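Local coordinates for protein abietadiene synthase, chloroplastic (Abies grandis, PDB 3S9V) that belongs to the terpene synthase family and folds as a predominantly alpha-helical, multi-domain protein of the chloroplast, at residues A[62-67]-A[112-117]; A[104-109]-A[153-158]; A[205-210]-A[231-236]; A[307-312]-A[321-326]. All coordinates share one frame; numbering follows the deposited sequence.

From the N terminus, the chain first leaves helix 56-62 through the turn at 62-67, which contact 1 ties to the end of helix 101-117. Before that loop closes, residues 104-109 of the same helix have already opened contact 2, which closes on helix 151-164; the two therefore cross, and they touch through Ile113 and Met158. Contact 3 follows in series, joining the loop at 205-210 to the start of helix 232-242, and it touches contact 2 through Val154 and Glu207 and contact 1 through Ile65 and Ala236. These three bind one helical lobe together. Contact 4, a short closure of 307-312 on helix 320-332, stands apart, its nearest atoms about 7 Å from contact 3.

Contact 1. Residues A[62-67]-A[112-117]; sequences VARIPA and IITLTL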
loop_
_atom_site.group_PDB
_atom_site.type_symbol
_atom_site.label_atom_id
_atom_site.label_comp_id
_atom_site.label_asym_id
_atom_site.label_seq_id
_atom_site.Cartn_x
_atom_site.Cartn_y
_atom_site.Cartn_z
ATOM N N VAL A 62 36.069 -5.771 -4.636
ATOM C CA VAL A 62 36.207 -6.779 -5.675
ATOM C C VAL A 62 37.564 -6.576 -6.369
ATOM O O VAL A 62 38.264 -7.533 -6.671
ATOM C CB VAL A 62 35.058 -6.666 -6.706
ATOM C CG1 VAL A 62 35.322 -7.570 -7.885
ATOM C CG2 VAL A 62 33.733 -7.057 -6.043
ATOM N N ALA A 63 37.937 -5.317 -6.581
ATOM C CA ALA A 63 39.193 -4.956 -7.241
ATOM C C ALA A 63 40.431 -5.419 -6.486
ATOM O O ALA A 63 41.528 -5.452 -7.039
ATOM C CB ALA A 63 39.248 -3.455 -7.445
ATOM N N ARG A 64 40.260 -5.774 -5.220
ATOM C CA ARG A 64 41.379 -6.234 -4.417
ATOM C C ARG A 64 41.793 -7.669 -4.713
ATOM O O ARG A 64 42.964 -8.027 -4.549
ATOM C CB ARG A 64 41.050 -6.148 -2.930
ATOM C CG ARG A 64 41.005 -4.771 -2.351
ATOM C CD ARG A 64 41.144 -4.898 -0.854
ATOM N NE ARG A 64 40.777 -3.685 -0.142
ATOM C CZ ARG A 64 40.926 -3.541 1.168
ATOM N NH1 ARG A 64 41.437 -4.536 1.888
ATOM N NH2 ARG A 64 40.552 -2.417 1.759
ATOM N N ILE A 65 40.843 -8.497 -5.132
ATOM C CA ILE A 65 41.159 -9.896 -5.393
ATOM C C ILE A 65 42.280 -10.050 -6.423
ATOM O O ILE A 65 42.140 -9.644 -7.572
ATOM C CB ILE A 65 39.918 -10.652 -5.886
ATOM C CG1 ILE A 65 38.728 -10.346 -4.973
ATOM C CG2 ILE A 65 40.184 -12.150 -5.880
ATOM C CD1 ILE A 65 37.417 -10.894 -5.493
ATOM N N PRO A 66 43.417 -10.640 -6.011
ATOM C CA PRO A 66 44.582 -10.862 -6.882
ATOM C C PRO A 66 44.316 -11.946 -7.937
ATOM O O PRO A 66 43.577 -12.891 -7.682
ATOM C CB PRO A 66 45.666 -11.278 -5.895
ATOM C CG PRO A 66 44.871 -12.068 -4.886
ATOM C CD PRO A 66 43.656 -11.190 -4.665
ATOM N N ALA A 67 44.915 -11.798 -9.117
ATOM C CA ALA A 67 44.745 -12.757 -10.206
ATOM C C ALA A 67 44.893 -14.193 -9.720
ATOM O O ALA A 67 45.862 -14.530 -9.033
ATOM C CB ALA A 67 45.757 -12.481 -11.299
ATOM N N ILE A 112 41.106 4.224 -1.967
ATOM C CA ILE A 112 42.491 4.621 -1.734
ATOM C C ILE A 112 43.325 3.410 -1.339
ATOM O O ILE A 112 44.464 3.249 -1.780
ATOM C CB ILE A 112 42.569 5.685 -0.624
ATOM C CG1 ILE A 112 42.116 7.034 -1.179
ATOM C CG2 ILE A 112 43.970 5.758 -0.056
ATOM C CD1 ILE A 112 41.971 8.093 -0.115
ATOM N N ILE A 113 42.753 2.548 -0.509
ATOM C CA ILE A 113 43.470 1.356 -0.077
ATOM C C ILE A 113 43.724 0.417 -1.261
ATOM O O ILE A 113 44.824 -0.105 -1.416
ATOM C CB ILE A 113 42.681 0.636 1.042
ATOM C CG1 ILE A 113 42.723 1.498 2.310
ATOM C CG2 ILE A 113 43.242 -0.758 1.295
ATOM C CD1 ILE A 113 41.900 0.954 3.464
ATOM N N THR A 114 42.717 0.236 -2.113
ATOM C CA THR A 114 42.838 -0.646 -3.272
ATOM C C THR A 114 43.818 -0.129 -4.332
ATOM O O THR A 114 44.594 -0.904 -4.892
ATOM C CB THR A 114 41.463 -0.877 -3.934
ATOM O OG1 THR A 114 40.561 -1.429 -2.968
ATOM C CG2 THR A 114 41.587 -1.838 -5.110
ATOM N N LEU A 115 43.780 1.166 -4.624
ATOM C CA LEU A 115 44.711 1.709 -5.605
ATOM C C LEU A 115 46.140 1.632 -5.045
ATOM O O LEU A 115 47.097 1.363 -5.781
ATOM C CB LEU A 115 44.347 3.154 -5.955
ATOM C CG LEU A 115 42.977 3.340 -6.610
ATOM C CD1 LEU A 115 42.783 4.801 -6.967
ATOM C CD2 LEU A 115 42.875 2.473 -7.852
ATOM N N THR A 116 46.281 1.864 -3.743
ATOM C CA THR A 116 47.581 1.792 -3.104
ATOM C C THR A 116 48.116 0.361 -3.218
ATOM O O THR A 116 49.291 0.148 -3.510
ATOM C CB THR A 116 47.499 2.181 -1.597
ATOM O OG1 THR A 116 47.151 3.565 -1.469
ATOM C CG2 THR A 116 48.835 1.946 -0.912
ATOM N N LEU A 117 47.249 -0.621 -2.991
ATOM C CA LEU A 117 47.656 -2.019 -3.057
ATOM C C LEU A 117 48.103 -2.402 -4.466
ATOM O O LEU A 117 48.947 -3.275 -4.637
ATOM C CB LEU A 117 46.509 -2.936 -2.606
ATOM C CG LEU A 117 46.048 -2.851 -1.141
ATOM C CD1 LEU A 117 44.889 -3.816 -0.911
ATOM C CD2 LEU A 117 47.197 -3.189 -0.202
#
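Arg64 reaches from the type I turn Val62-Ile65 over the last turns of helix 101-117, and most of the meeting between 62-67 and 112-117 is its doing. The turn directly follows helix 56-62, which carries most of an SAYDTAW run, as in plant terpene synthases with a gamma domain.

The apolar part is methyl packing. Ala63 CB points at the helix and lies 3.7 Å from Thr114 CG2, while Leu117 CD1 touches Arg64 CD at 3.9 Å. Because the Arg64 chain is extended from CG to NE, it spans the gap and carries its flat head to Ile113. There the CG2 methyl sits over one face of the guanidinium, offset toward the rim, with Ile113 CG2 to Arg64 NH2 at 3.2 Å.

The polar part is settled by other partners, since no hydrogen bond joins the two segments. Thr114 OG1 lies near the guanidinium plane at its edge and 3.4 Å from Arg64 CG, but its one proton is shared between, or alternates over, the carbonyls of Ala60 and Ala110. Arg64 NH1 forms a salt bridge with Glu161, and Trp61 adds a cation-pi contact, which together would fix the head and probably compensate its buried charge.

Helix 77-85 packs on Ala63, Met240 of helix 232-242 touches Arg64, and Ala63 O receives the indole N-H of Trp118, the residue just beyond the helix.

Contact 2. Residues A[104-109]-A[153-158]; sequences RILATL and IVFPAM
Met158 and Leu109 slide past each other in opposite directions where helix 151-164 packs on helix 101-117. Starting at the base of the methionine, CB of Met158 rests 3.7 Å from Leu109 CD2. CG then carries the chain along the interface, and SD passes Arg64 NH2 of contact 1. A bend at the last torsion (chi3 -62°) turns the methyl back to helix 104-109: Met158 CE lies 3.6 Å from the backbone oxygen of Leu106 and 3.8 Å from Leu106 CD1, crossing that leucine at about a right angle.

Both helices belong to a lobe consistent with the gamma domain of plant class II terpene synthases, an all-helical barrel-like fold. The axes of the two short segments come within 10.3 Å at their closest, 41° apart in direction, and the side chains interlock across that gap.

Phe155 lies one turn earlier on its helix. Its ring presents an edge to the backbone oxygen of Ile105. Separately, Phe155 CE1 comes 3.6 Å from Leu109 CD2. Ile105 CD1 approaches Phe155 CZ to 3.8 Å, while Phe151 stacks on the ring from its own helix. At the near end Val154 CG1 meets Leu106 CD1 at 3.8 Å, and Tyr57 of helix 56-62 touches both residues.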
loop_
_atom_site.group_PDB
_atom_site.type_symbol
_atom_site.label_atom_id
_atom_site.label_comp_id
_atom_site.label_asym_id
_atom_site.label_seq_id
_atom_site.Cartn_x
_atom_site.Cartn_y
_atom_site.Cartn_z
ATOM N N ARG A 104 30.574 8.856 1.239
ATOM C CA ARG A 104 31.792 9.334 0.593
ATOM C C ARG A 104 33.094 8.935 1.284
ATOM O O ARG A 104 34.023 8.481 0.619
ATOM C CB ARG A 104 31.745 10.858 0.428
ATOM C CG ARG A 104 30.601 11.357 -0.451
ATOM C CD ARG A 104 30.617 10.692 -1.828
ATOM N NE ARG A 104 29.496 11.141 -2.646
ATOM C CZ ARG A 104 29.378 12.370 -3.143
ATOM N NH1 ARG A 104 30.318 13.280 -2.915
ATOM N NH2 ARG A 104 28.311 12.699 -3.857
ATOM N N ILE A 105 33.182 9.095 2.603
ATOM C CA ILE A 105 34.417 8.718 3.290
ATOM C C ILE A 105 34.625 7.210 3.297
ATOM O O ILE A 105 35.761 6.742 3.322
ATOM C CB ILE A 105 34.466 9.222 4.754
ATOM C CG1 ILE A 105 33.277 8.683 5.543
ATOM C CG2 ILE A 105 34.492 10.733 4.777
ATOM C CD1 ILE A 105 33.333 9.019 7.013
ATOM N N LEU A 106 33.530 6.451 3.280
ATOM C CA LEU A 106 33.609 4.990 3.259
ATOM C C LEU A 106 34.182 4.550 1.918
ATOM O O LEU A 106 35.144 3.788 1.857
ATOM C CB LEU A 106 32.220 4.369 3.431
ATOM C CG LEU A 106 32.154 2.844 3.313
ATOM C CD1 LEU A 106 32.732 2.234 4.577
ATOM C CD2 LEU A 106 30.711 2.381 3.123
ATOM N N ALA A 107 33.584 5.048 0.844
ATOM C CA ALA A 107 34.030 4.703 -0.500
ATOM C C ALA A 107 35.441 5.206 -0.806
ATOM O O ALA A 107 36.230 4.495 -1.428
ATOM C CB ALA A 107 33.046 5.257 -1.540
ATOM N N THR A 108 35.759 6.425 -0.376
ATOM C CA THR A 108 37.078 6.991 -0.648
ATOM C C THR A 108 38.165 6.180 0.045
ATOM O O THR A 108 39.170 5.820 -0.561
ATOM C CB THR A 108 37.177 8.473 -0.191
ATOM O OG1 THR A 108 36.120 9.239 -0.789
ATOM C CG2 THR A 108 38.508 9.067 -0.625
ATOM N N LEU A 109 37.963 5.884 1.322
ATOM C CA LEU A 109 38.949 5.106 2.053
ATOM C C LEU A 109 39.145 3.768 1.339
ATOM O O LEU A 109 40.273 3.367 1.060
ATOM C CB LEU A 109 38.477 4.881 3.492
ATOM C CG LEU A 109 39.417 4.085 4.394
ATOM C CD1 LEU A 109 40.804 4.709 4.371
ATOM C CD2 LEU A 109 38.865 4.056 5.805
ATOM N N ILE A 153 31.266 -1.108 11.653
ATOM C CA ILE A 153 32.012 -2.354 11.639
ATOM C C ILE A 153 33.057 -2.281 10.536
ATOM O O ILE A 153 34.237 -2.541 10.744
ATOM C CB ILE A 153 31.083 -3.548 11.363
ATOM C CG1 ILE A 153 30.366 -3.951 12.654
ATOM C CG2 ILE A 153 31.880 -4.709 10.783
ATOM C CD1 ILE A 153 29.398 -5.117 12.477
ATOM N N VAL A 154 32.594 -1.890 9.362
ATOM C CA VAL A 154 33.418 -1.799 8.173
ATOM C C VAL A 154 34.371 -0.598 8.050
ATOM O O VAL A 154 35.492 -0.738 7.555
ATOM C CB VAL A 154 32.488 -1.876 6.937
ATOM C CG1 VAL A 154 33.183 -1.349 5.723
ATOM C CG2 VAL A 154 32.036 -3.339 6.728
ATOM N N PHE A 155 33.952 0.576 8.504
ATOM C CA PHE A 155 34.812 1.745 8.381
ATOM C C PHE A 155 36.077 1.706 9.259
ATOM O O PHE A 155 37.173 2.012 8.787
ATOM C CB PHE A 155 34.008 3.021 8.663
ATOM C CG PHE A 155 34.778 4.292 8.421
ATOM C CD1 PHE A 155 35.180 4.643 7.140
ATOM C CD2 PHE A 155 35.084 5.143 9.474
ATOM C CE1 PHE A 155 35.878 5.826 6.906
ATOM C CE2 PHE A 155 35.782 6.331 9.252
ATOM C CZ PHE A 155 36.179 6.673 7.964
ATOM N N PRO A 156 35.947 1.332 10.544
ATOM C CA PRO A 156 37.165 1.302 11.364
ATOM C C PRO A 156 38.122 0.185 10.952
ATOM O O PRO A 156 39.344 0.320 11.078
ATOM C CB PRO A 156 36.629 1.121 12.778
ATOM C CG PRO A 156 35.266 1.751 12.710
ATOM C CD PRO A 156 34.745 1.247 11.390
ATOM N N ALA A 157 37.568 -0.910 10.448
ATOM C CA ALA A 157 38.386 -2.027 10.008
ATOM C C ALA A 157 39.355 -1.568 8.924
ATOM O O ALA A 157 40.506 -1.994 8.902
ATOM C CB ALA A 157 37.507 -3.151 9.487
ATOM N N MET A 158 38.894 -0.703 8.026
ATOM C CA MET A 158 39.754 -0.195 6.960
ATOM C C MET A 158 40.693 0.881 7.507
ATOM O O MET A 158 41.802 1.052 6.998
ATOM C CB MET A 158 38.926 0.375 5.801
ATOM C CG MET A 158 38.171 -0.670 4.968
ATOM S SD MET A 158 37.524 0.004 3.400
ATOM C CE MET A 158 36.403 1.260 4.037
#

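Contact 3. Residues A[205-210]-A[231-236]; sequences SLEGLQ and SPASTA
The carboxylate of Glu207 lies with one face over the methyl of Ala233: Ala233 CB is 4.0 Å from Glu207 CD, almost straight off the plane. It rests on the N-capped first turn of helix 232-242, in the helical lobe consistent with a gamma domain; the cap is Ser231, whose OG accepts from Ser234 N. OE1 reaches along toward the next residue, 3.4 Å from Ser234 CA, and OE2 takes a hydrogen bond with Tyr57 and a salt bridge with Lys450. The second flat group, the Gln210 amide, works at its edge. Its NE2 bonds Glu207 O within the amide plane, nearly straight at 175°, and so staples the end of the 3-10 turn at 206-208.

The amide end of the helix near OE1 would probably suit a negative group. The placement follows from the glutamate's shape, with CG set between the backbone N and the carbonyl carbon (chi1 70°) and a further bend at chi2. The contact joins the loop before helix 215-219 to helix 232-242, and Val154 of helix 151-164 backs the same loop.

One hydrogen bond crosses the segments. With OG anti to its backbone N, Ser234 turns the hydroxyl toward the 3-10 turn; it donates to the carbonyl of Leu203 and accepts from Leu206 N, at 3.0 Å from Leu206 N to Ser234 OG and bent to 146°.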
loop_
_atom_site.group_PDB
_atom_site.type_symbol
_atom_site.label_atom_id
_atom_site.label_comp_id
_atom_site.label_asym_id
_atom_site.label_seq_id
_atom_site.Cartn_x
_atom_site.Cartn_y
_atom_site.Cartn_z
ATOM N N SER A 205 28.403 -7.801 6.253
ATOM C CA SER A 205 29.628 -7.017 6.358
ATOM C C SER A 205 30.825 -7.775 6.929
ATOM O O SER A 205 31.536 -7.279 7.805
ATOM C CB SER A 205 29.368 -5.736 7.166
ATOM O OG SER A 205 28.252 -5.870 8.019
ATOM N N LEU A 206 31.053 -8.976 6.404
ATOM C CA LEU A 206 32.169 -9.809 6.835
ATOM C C LEU A 206 33.527 -9.178 6.538
ATOM O O LEU A 206 34.521 -9.520 7.176
ATOM C CB LEU A 206 32.088 -11.183 6.168
ATOM C CG LEU A 206 31.033 -12.132 6.736
ATOM C CD1 LEU A 206 30.825 -13.310 5.805
ATOM C CD2 LEU A 206 31.489 -12.601 8.105
ATOM N N GLU A 207 33.578 -8.261 5.573
ATOM C CA GLU A 207 34.837 -7.615 5.238
ATOM C C GLU A 207 35.363 -6.822 6.440
ATOM O O GLU A 207 36.548 -6.485 6.507
ATOM C CB GLU A 207 34.682 -6.705 4.008
ATOM C CG GLU A 207 33.865 -5.443 4.233
ATOM C CD GLU A 207 32.388 -5.617 3.933
ATOM O OE1 GLU A 207 31.885 -6.761 4.025
ATOM O OE2 GLU A 207 31.725 -4.600 3.619
ATOM N N GLY A 208 34.485 -6.550 7.398
ATOM C CA GLY A 208 34.895 -5.816 8.584
ATOM C C GLY A 208 35.008 -6.679 9.833
ATOM O O GLY A 208 35.180 -6.160 10.935
ATOM N N LEU A 209 34.919 -7.997 9.666
ATOM C CA LEU A 209 35.006 -8.925 10.794
ATOM C C LEU A 209 36.066 -9.996 10.541
ATOM O O LEU A 209 36.135 -10.997 11.252
ATOM C CB LEU A 209 33.652 -9.602 11.002
ATOM C CG LEU A 209 32.460 -8.665 11.147
ATOM C CD1 LEU A 209 31.186 -9.449 10.927
ATOM C CD2 LEU A 209 32.475 -8.002 12.523
ATOM N N GLN A 210 36.888 -9.772 9.524
ATOM C CA GLN A 210 37.940 -10.703 9.132
ATOM C C GLN A 210 38.940 -11.111 10.210
ATOM O O GLN A 210 39.620 -12.122 10.064
ATOM C CB GLN A 210 38.731 -10.125 7.965
ATOM C CG GLN A 210 37.909 -9.782 6.755
ATOM C CD GLN A 210 38.770 -9.266 5.636
ATOM O OE1 GLN A 210 39.597 -9.996 5.096
ATOM N NE2 GLN A 210 38.591 -7.999 5.284
ATOM N N SER A 231 26.071 -9.552 -0.410
ATOM C CA SER A 231 27.066 -8.479 -0.440
ATOM C C SER A 231 28.343 -8.828 -1.214
ATOM O O SER A 231 29.062 -9.758 -0.857
ATOM C CB SER A 231 27.432 -8.088 0.993
ATOM O OG SER A 231 28.548 -7.219 1.019
ATOM N N PRO A 232 28.645 -8.080 -2.289
ATOM C CA PRO A 232 29.848 -8.335 -3.094
ATOM C C PRO A 232 31.158 -8.150 -2.320
ATOM O O PRO A 232 32.080 -8.954 -2.450
ATOM C CB PRO A 232 29.712 -7.327 -4.228
ATOM C CG PRO A 232 28.236 -7.222 -4.389
ATOM C CD PRO A 232 27.782 -7.098 -2.963
ATOM N N ALA A 233 31.252 -7.080 -1.534
ATOM C CA ALA A 233 32.464 -6.830 -0.763
ATOM C C ALA A 233 32.646 -7.939 0.274
ATOM O O ALA A 233 33.755 -8.419 0.506
ATOM C CB ALA A 233 32.385 -5.470 -0.071
ATOM N N SER A 234 31.545 -8.352 0.884
ATOM C CA SER A 234 31.590 -9.398 1.893
ATOM C C SER A 234 32.043 -10.710 1.260
ATOM O O SER A 234 32.849 -11.445 1.823
ATOM C CB SER A 234 30.206 -9.564 2.527
ATOM O OG SER A 234 30.296 -10.210 3.783
ATOM N N THR A 235 31.518 -10.995 0.077
ATOM C CA THR A 235 31.865 -12.211 -0.642
ATOM C C THR A 235 33.311 -12.167 -1.122
ATOM O O THR A 235 34.001 -13.186 -1.122
ATOM C CB THR A 235 30.953 -12.398 -1.853
ATOM O OG1 THR A 235 29.595 -12.474 -1.408
ATOM C CG2 THR A 235 31.319 -13.677 -2.606
ATOM N N ALA A 236 33.761 -10.983 -1.531
ATOM C CA ALA A 236 35.130 -10.801 -2.005
ATOM C C ALA A 236 36.105 -11.084 -0.868
ATOM O O ALA A 236 37.112 -11.768 -1.050
ATOM C CB ALA A 236 35.323 -9.376 -2.524
#

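Contact 4. Residues A[307-312]-A[321-326]; sequences RGIGWA and DDTAMG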
loop_
_atom_site.group_PDB
_atom_site.type_symbol
_atom_site.label_atom_id
_atom_site.label_comp_id
_atom_site.label_asym_id
_atom_site.label_seq_id
_atom_site.Cartn_x
_atom_site.Cartn_y
_atom_site.Cartn_z
ATOM N N ARG A 307 8.288 -19.567 4.455
ATOM C CA ARG A 307 8.951 -18.983 5.617
ATOM C C ARG A 307 9.145 -17.486 5.380
ATOM O O ARG A 307 9.666 -16.775 6.230
ATOM C CB ARG A 307 10.320 -19.624 5.850
ATOM C CG ARG A 307 10.321 -21.145 5.873
ATOM C CD ARG A 307 11.707 -21.667 6.212
ATOM N NE ARG A 307 12.736 -21.030 5.393
ATOM C CZ ARG A 307 12.904 -21.243 4.090
ATOM N NH1 ARG A 307 12.109 -22.090 3.448
ATOM N NH2 ARG A 307 13.858 -20.600 3.427
ATOM N N GLY A 308 8.721 -17.013 4.216
ATOM C CA GLY A 308 8.884 -15.608 3.904
ATOM C C GLY A 308 9.961 -15.461 2.852
ATOM O O GLY A 308 10.693 -16.404 2.567
ATOM N N ILE A 309 10.068 -14.276 2.269
ATOM C CA ILE A 309 11.063 -14.066 1.237
ATOM C C ILE A 309 11.988 -12.930 1.588
ATOM O O ILE A 309 11.741 -12.179 2.528
ATOM C CB ILE A 309 10.397 -13.762 -0.119
ATOM C CG1 ILE A 309 9.501 -12.526 -0.000
ATOM C CG2 ILE A 309 9.558 -14.956 -0.552
ATOM C CD1 ILE A 309 8.894 -12.050 -1.338
ATOM N N GLY A 310 13.070 -12.829 0.832
ATOM C CA GLY A 310 14.026 -11.764 1.043
ATOM C C GLY A 310 13.876 -10.834 -0.137
ATOM O O GLY A 310 12.824 -10.805 -0.767
ATOM N N TRP A 311 14.929 -10.096 -0.458
ATOM C CA TRP A 311 14.889 -9.163 -1.565
ATOM C C TRP A 311 15.305 -9.831 -2.866
ATOM O O TRP A 311 15.008 -9.333 -3.953
ATOM C CB TRP A 311 15.797 -7.971 -1.256
ATOM C CG TRP A 311 17.148 -8.365 -0.753
ATOM C CD1 TRP A 311 18.270 -8.585 -1.495
ATOM C CD2 TRP A 311 17.517 -8.598 0.612
ATOM N NE1 TRP A 311 19.320 -8.935 -0.679
ATOM C CE2 TRP A 311 18.885 -8.952 0.620
ATOM C CE3 TRP A 311 16.824 -8.542 1.831
ATOM C CZ2 TRP A 311 19.580 -9.249 1.805
ATOM C CZ3 TRP A 311 17.513 -8.836 3.011
ATOM C CH2 TRP A 311 18.878 -9.186 2.987
ATOM N N ALA A 312 15.988 -10.968 -2.743
ATOM C CA ALA A 312 16.460 -11.719 -3.901
ATOM C C ALA A 312 15.952 -13.145 -3.856
ATOM O O ALA A 312 15.759 -13.705 -2.776
ATOM C CB ALA A 312 17.978 -11.731 -3.938
ATOM N N ASP A 321 9.870 -6.890 5.529
ATOM C CA ASP A 321 9.443 -5.880 4.563
ATOM C C ASP A 321 9.052 -6.512 3.228
ATOM O O ASP A 321 7.945 -6.292 2.751
ATOM C CB ASP A 321 10.548 -4.830 4.355
ATOM C CG ASP A 321 9.998 -3.468 3.922
ATOM O OD1 ASP A 321 8.754 -3.314 3.794
ATOM O OD2 ASP A 321 10.817 -2.545 3.716
ATOM N N ASP A 322 9.954 -7.291 2.629
ATOM C CA ASP A 322 9.664 -7.951 1.356
ATOM C C ASP A 322 8.542 -8.979 1.517
ATOM O O ASP A 322 7.728 -9.170 0.612
ATOM C CB ASP A 322 10.895 -8.681 0.811
ATOM C CG ASP A 322 11.950 -7.741 0.275
ATOM O OD1 ASP A 322 12.890 -7.410 1.027
ATOM O OD2 ASP A 322 11.837 -7.325 -0.899
ATOM N N THR A 323 8.517 -9.651 2.664
ATOM C CA THR A 323 7.502 -10.667 2.926
ATOM C C THR A 323 6.125 -10.048 3.112
ATOM O O THR A 323 5.137 -10.561 2.600
ATOM C CB THR A 323 7.844 -11.498 4.174
ATOM O OG1 THR A 323 9.091 -12.170 3.965
ATOM C CG2 THR A 323 6.755 -12.529 4.435
ATOM N N ALA A 324 6.060 -8.945 3.845
ATOM C CA ALA A 324 4.791 -8.263 4.060
ATOM C C ALA A 324 4.280 -7.667 2.743
ATOM O O ALA A 324 3.088 -7.726 2.458
ATOM C CB ALA A 324 4.952 -7.174 5.107
ATOM N N MET A 325 5.177 -7.090 1.945
ATOM C CA MET A 325 4.776 -6.513 0.661
ATOM C C MET A 325 4.208 -7.628 -0.208
ATOM O O MET A 325 3.080 -7.541 -0.705
ATOM C CB MET A 325 5.973 -5.889 -0.059
ATOM C CG MET A 325 6.197 -4.409 0.188
ATOM S SD MET A 325 5.014 -3.325 -0.648
ATOM C CE MET A 325 4.177 -2.744 0.733
ATOM N N GLY A 326 5.004 -8.679 -0.383
ATOM C CA GLY A 326 4.582 -9.800 -1.195
ATOM C C GLY A 326 3.294 -10.436 -0.716
ATOM O O GLY A 326 2.439 -10.782 -1.530
#
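Asp322 closes the DXDD signature of class II terpene synthases, here Asp-Ile-Asp-Asp beginning at Asp319, and with Thr323 it faces the loop at 307-312. The motif lies at the start of helix 320-332, and the loop runs along it within the central helical domain.

Thr323 makes a polar link. Its OG1 accepts a hydrogen bond from the backbone of Ile309, 2.9 Å from Ile309 N to Thr323 OG1 and bent to 144°, and gives its own proton to the carbonyl of Asp319. Gly308 runs close beside it, with Gly308 CA 3.4 Å from Thr323 OG1; at phi 108° it takes a backbone shape that suits a residue without CB, and the hydroxyl uses that room.

One residue before Thr323, Asp322 meets the loop at Gly310 and Trp311. Its CB sits against the carbonyl oxygen of Gly310, Asp322 CB to Gly310 O being 3.3 Å, and its carboxylate lies beside Trp311. OD1 is near the plane of the indole, at its edge, 3.7 Å from Trp311 CB, and the two planes are 49° apart. Ile309 packs its CD1 on the helix backbone, 3.7 Å from Asp322 O.

Trp311 NE1 in turn bonds Ser230, just before helix 232-242, linking this loop to the neighbouring lobe. A backbone hydrogen bond between Ile309 and Asp319 ties the loop to the first residue of the motif, and the Thr323 hydroxyl is a second link there. The Asp322 carboxylate, by contrast, is placed against Gly310 and Trp311 by packing, with no hydrogen bond to 307-312.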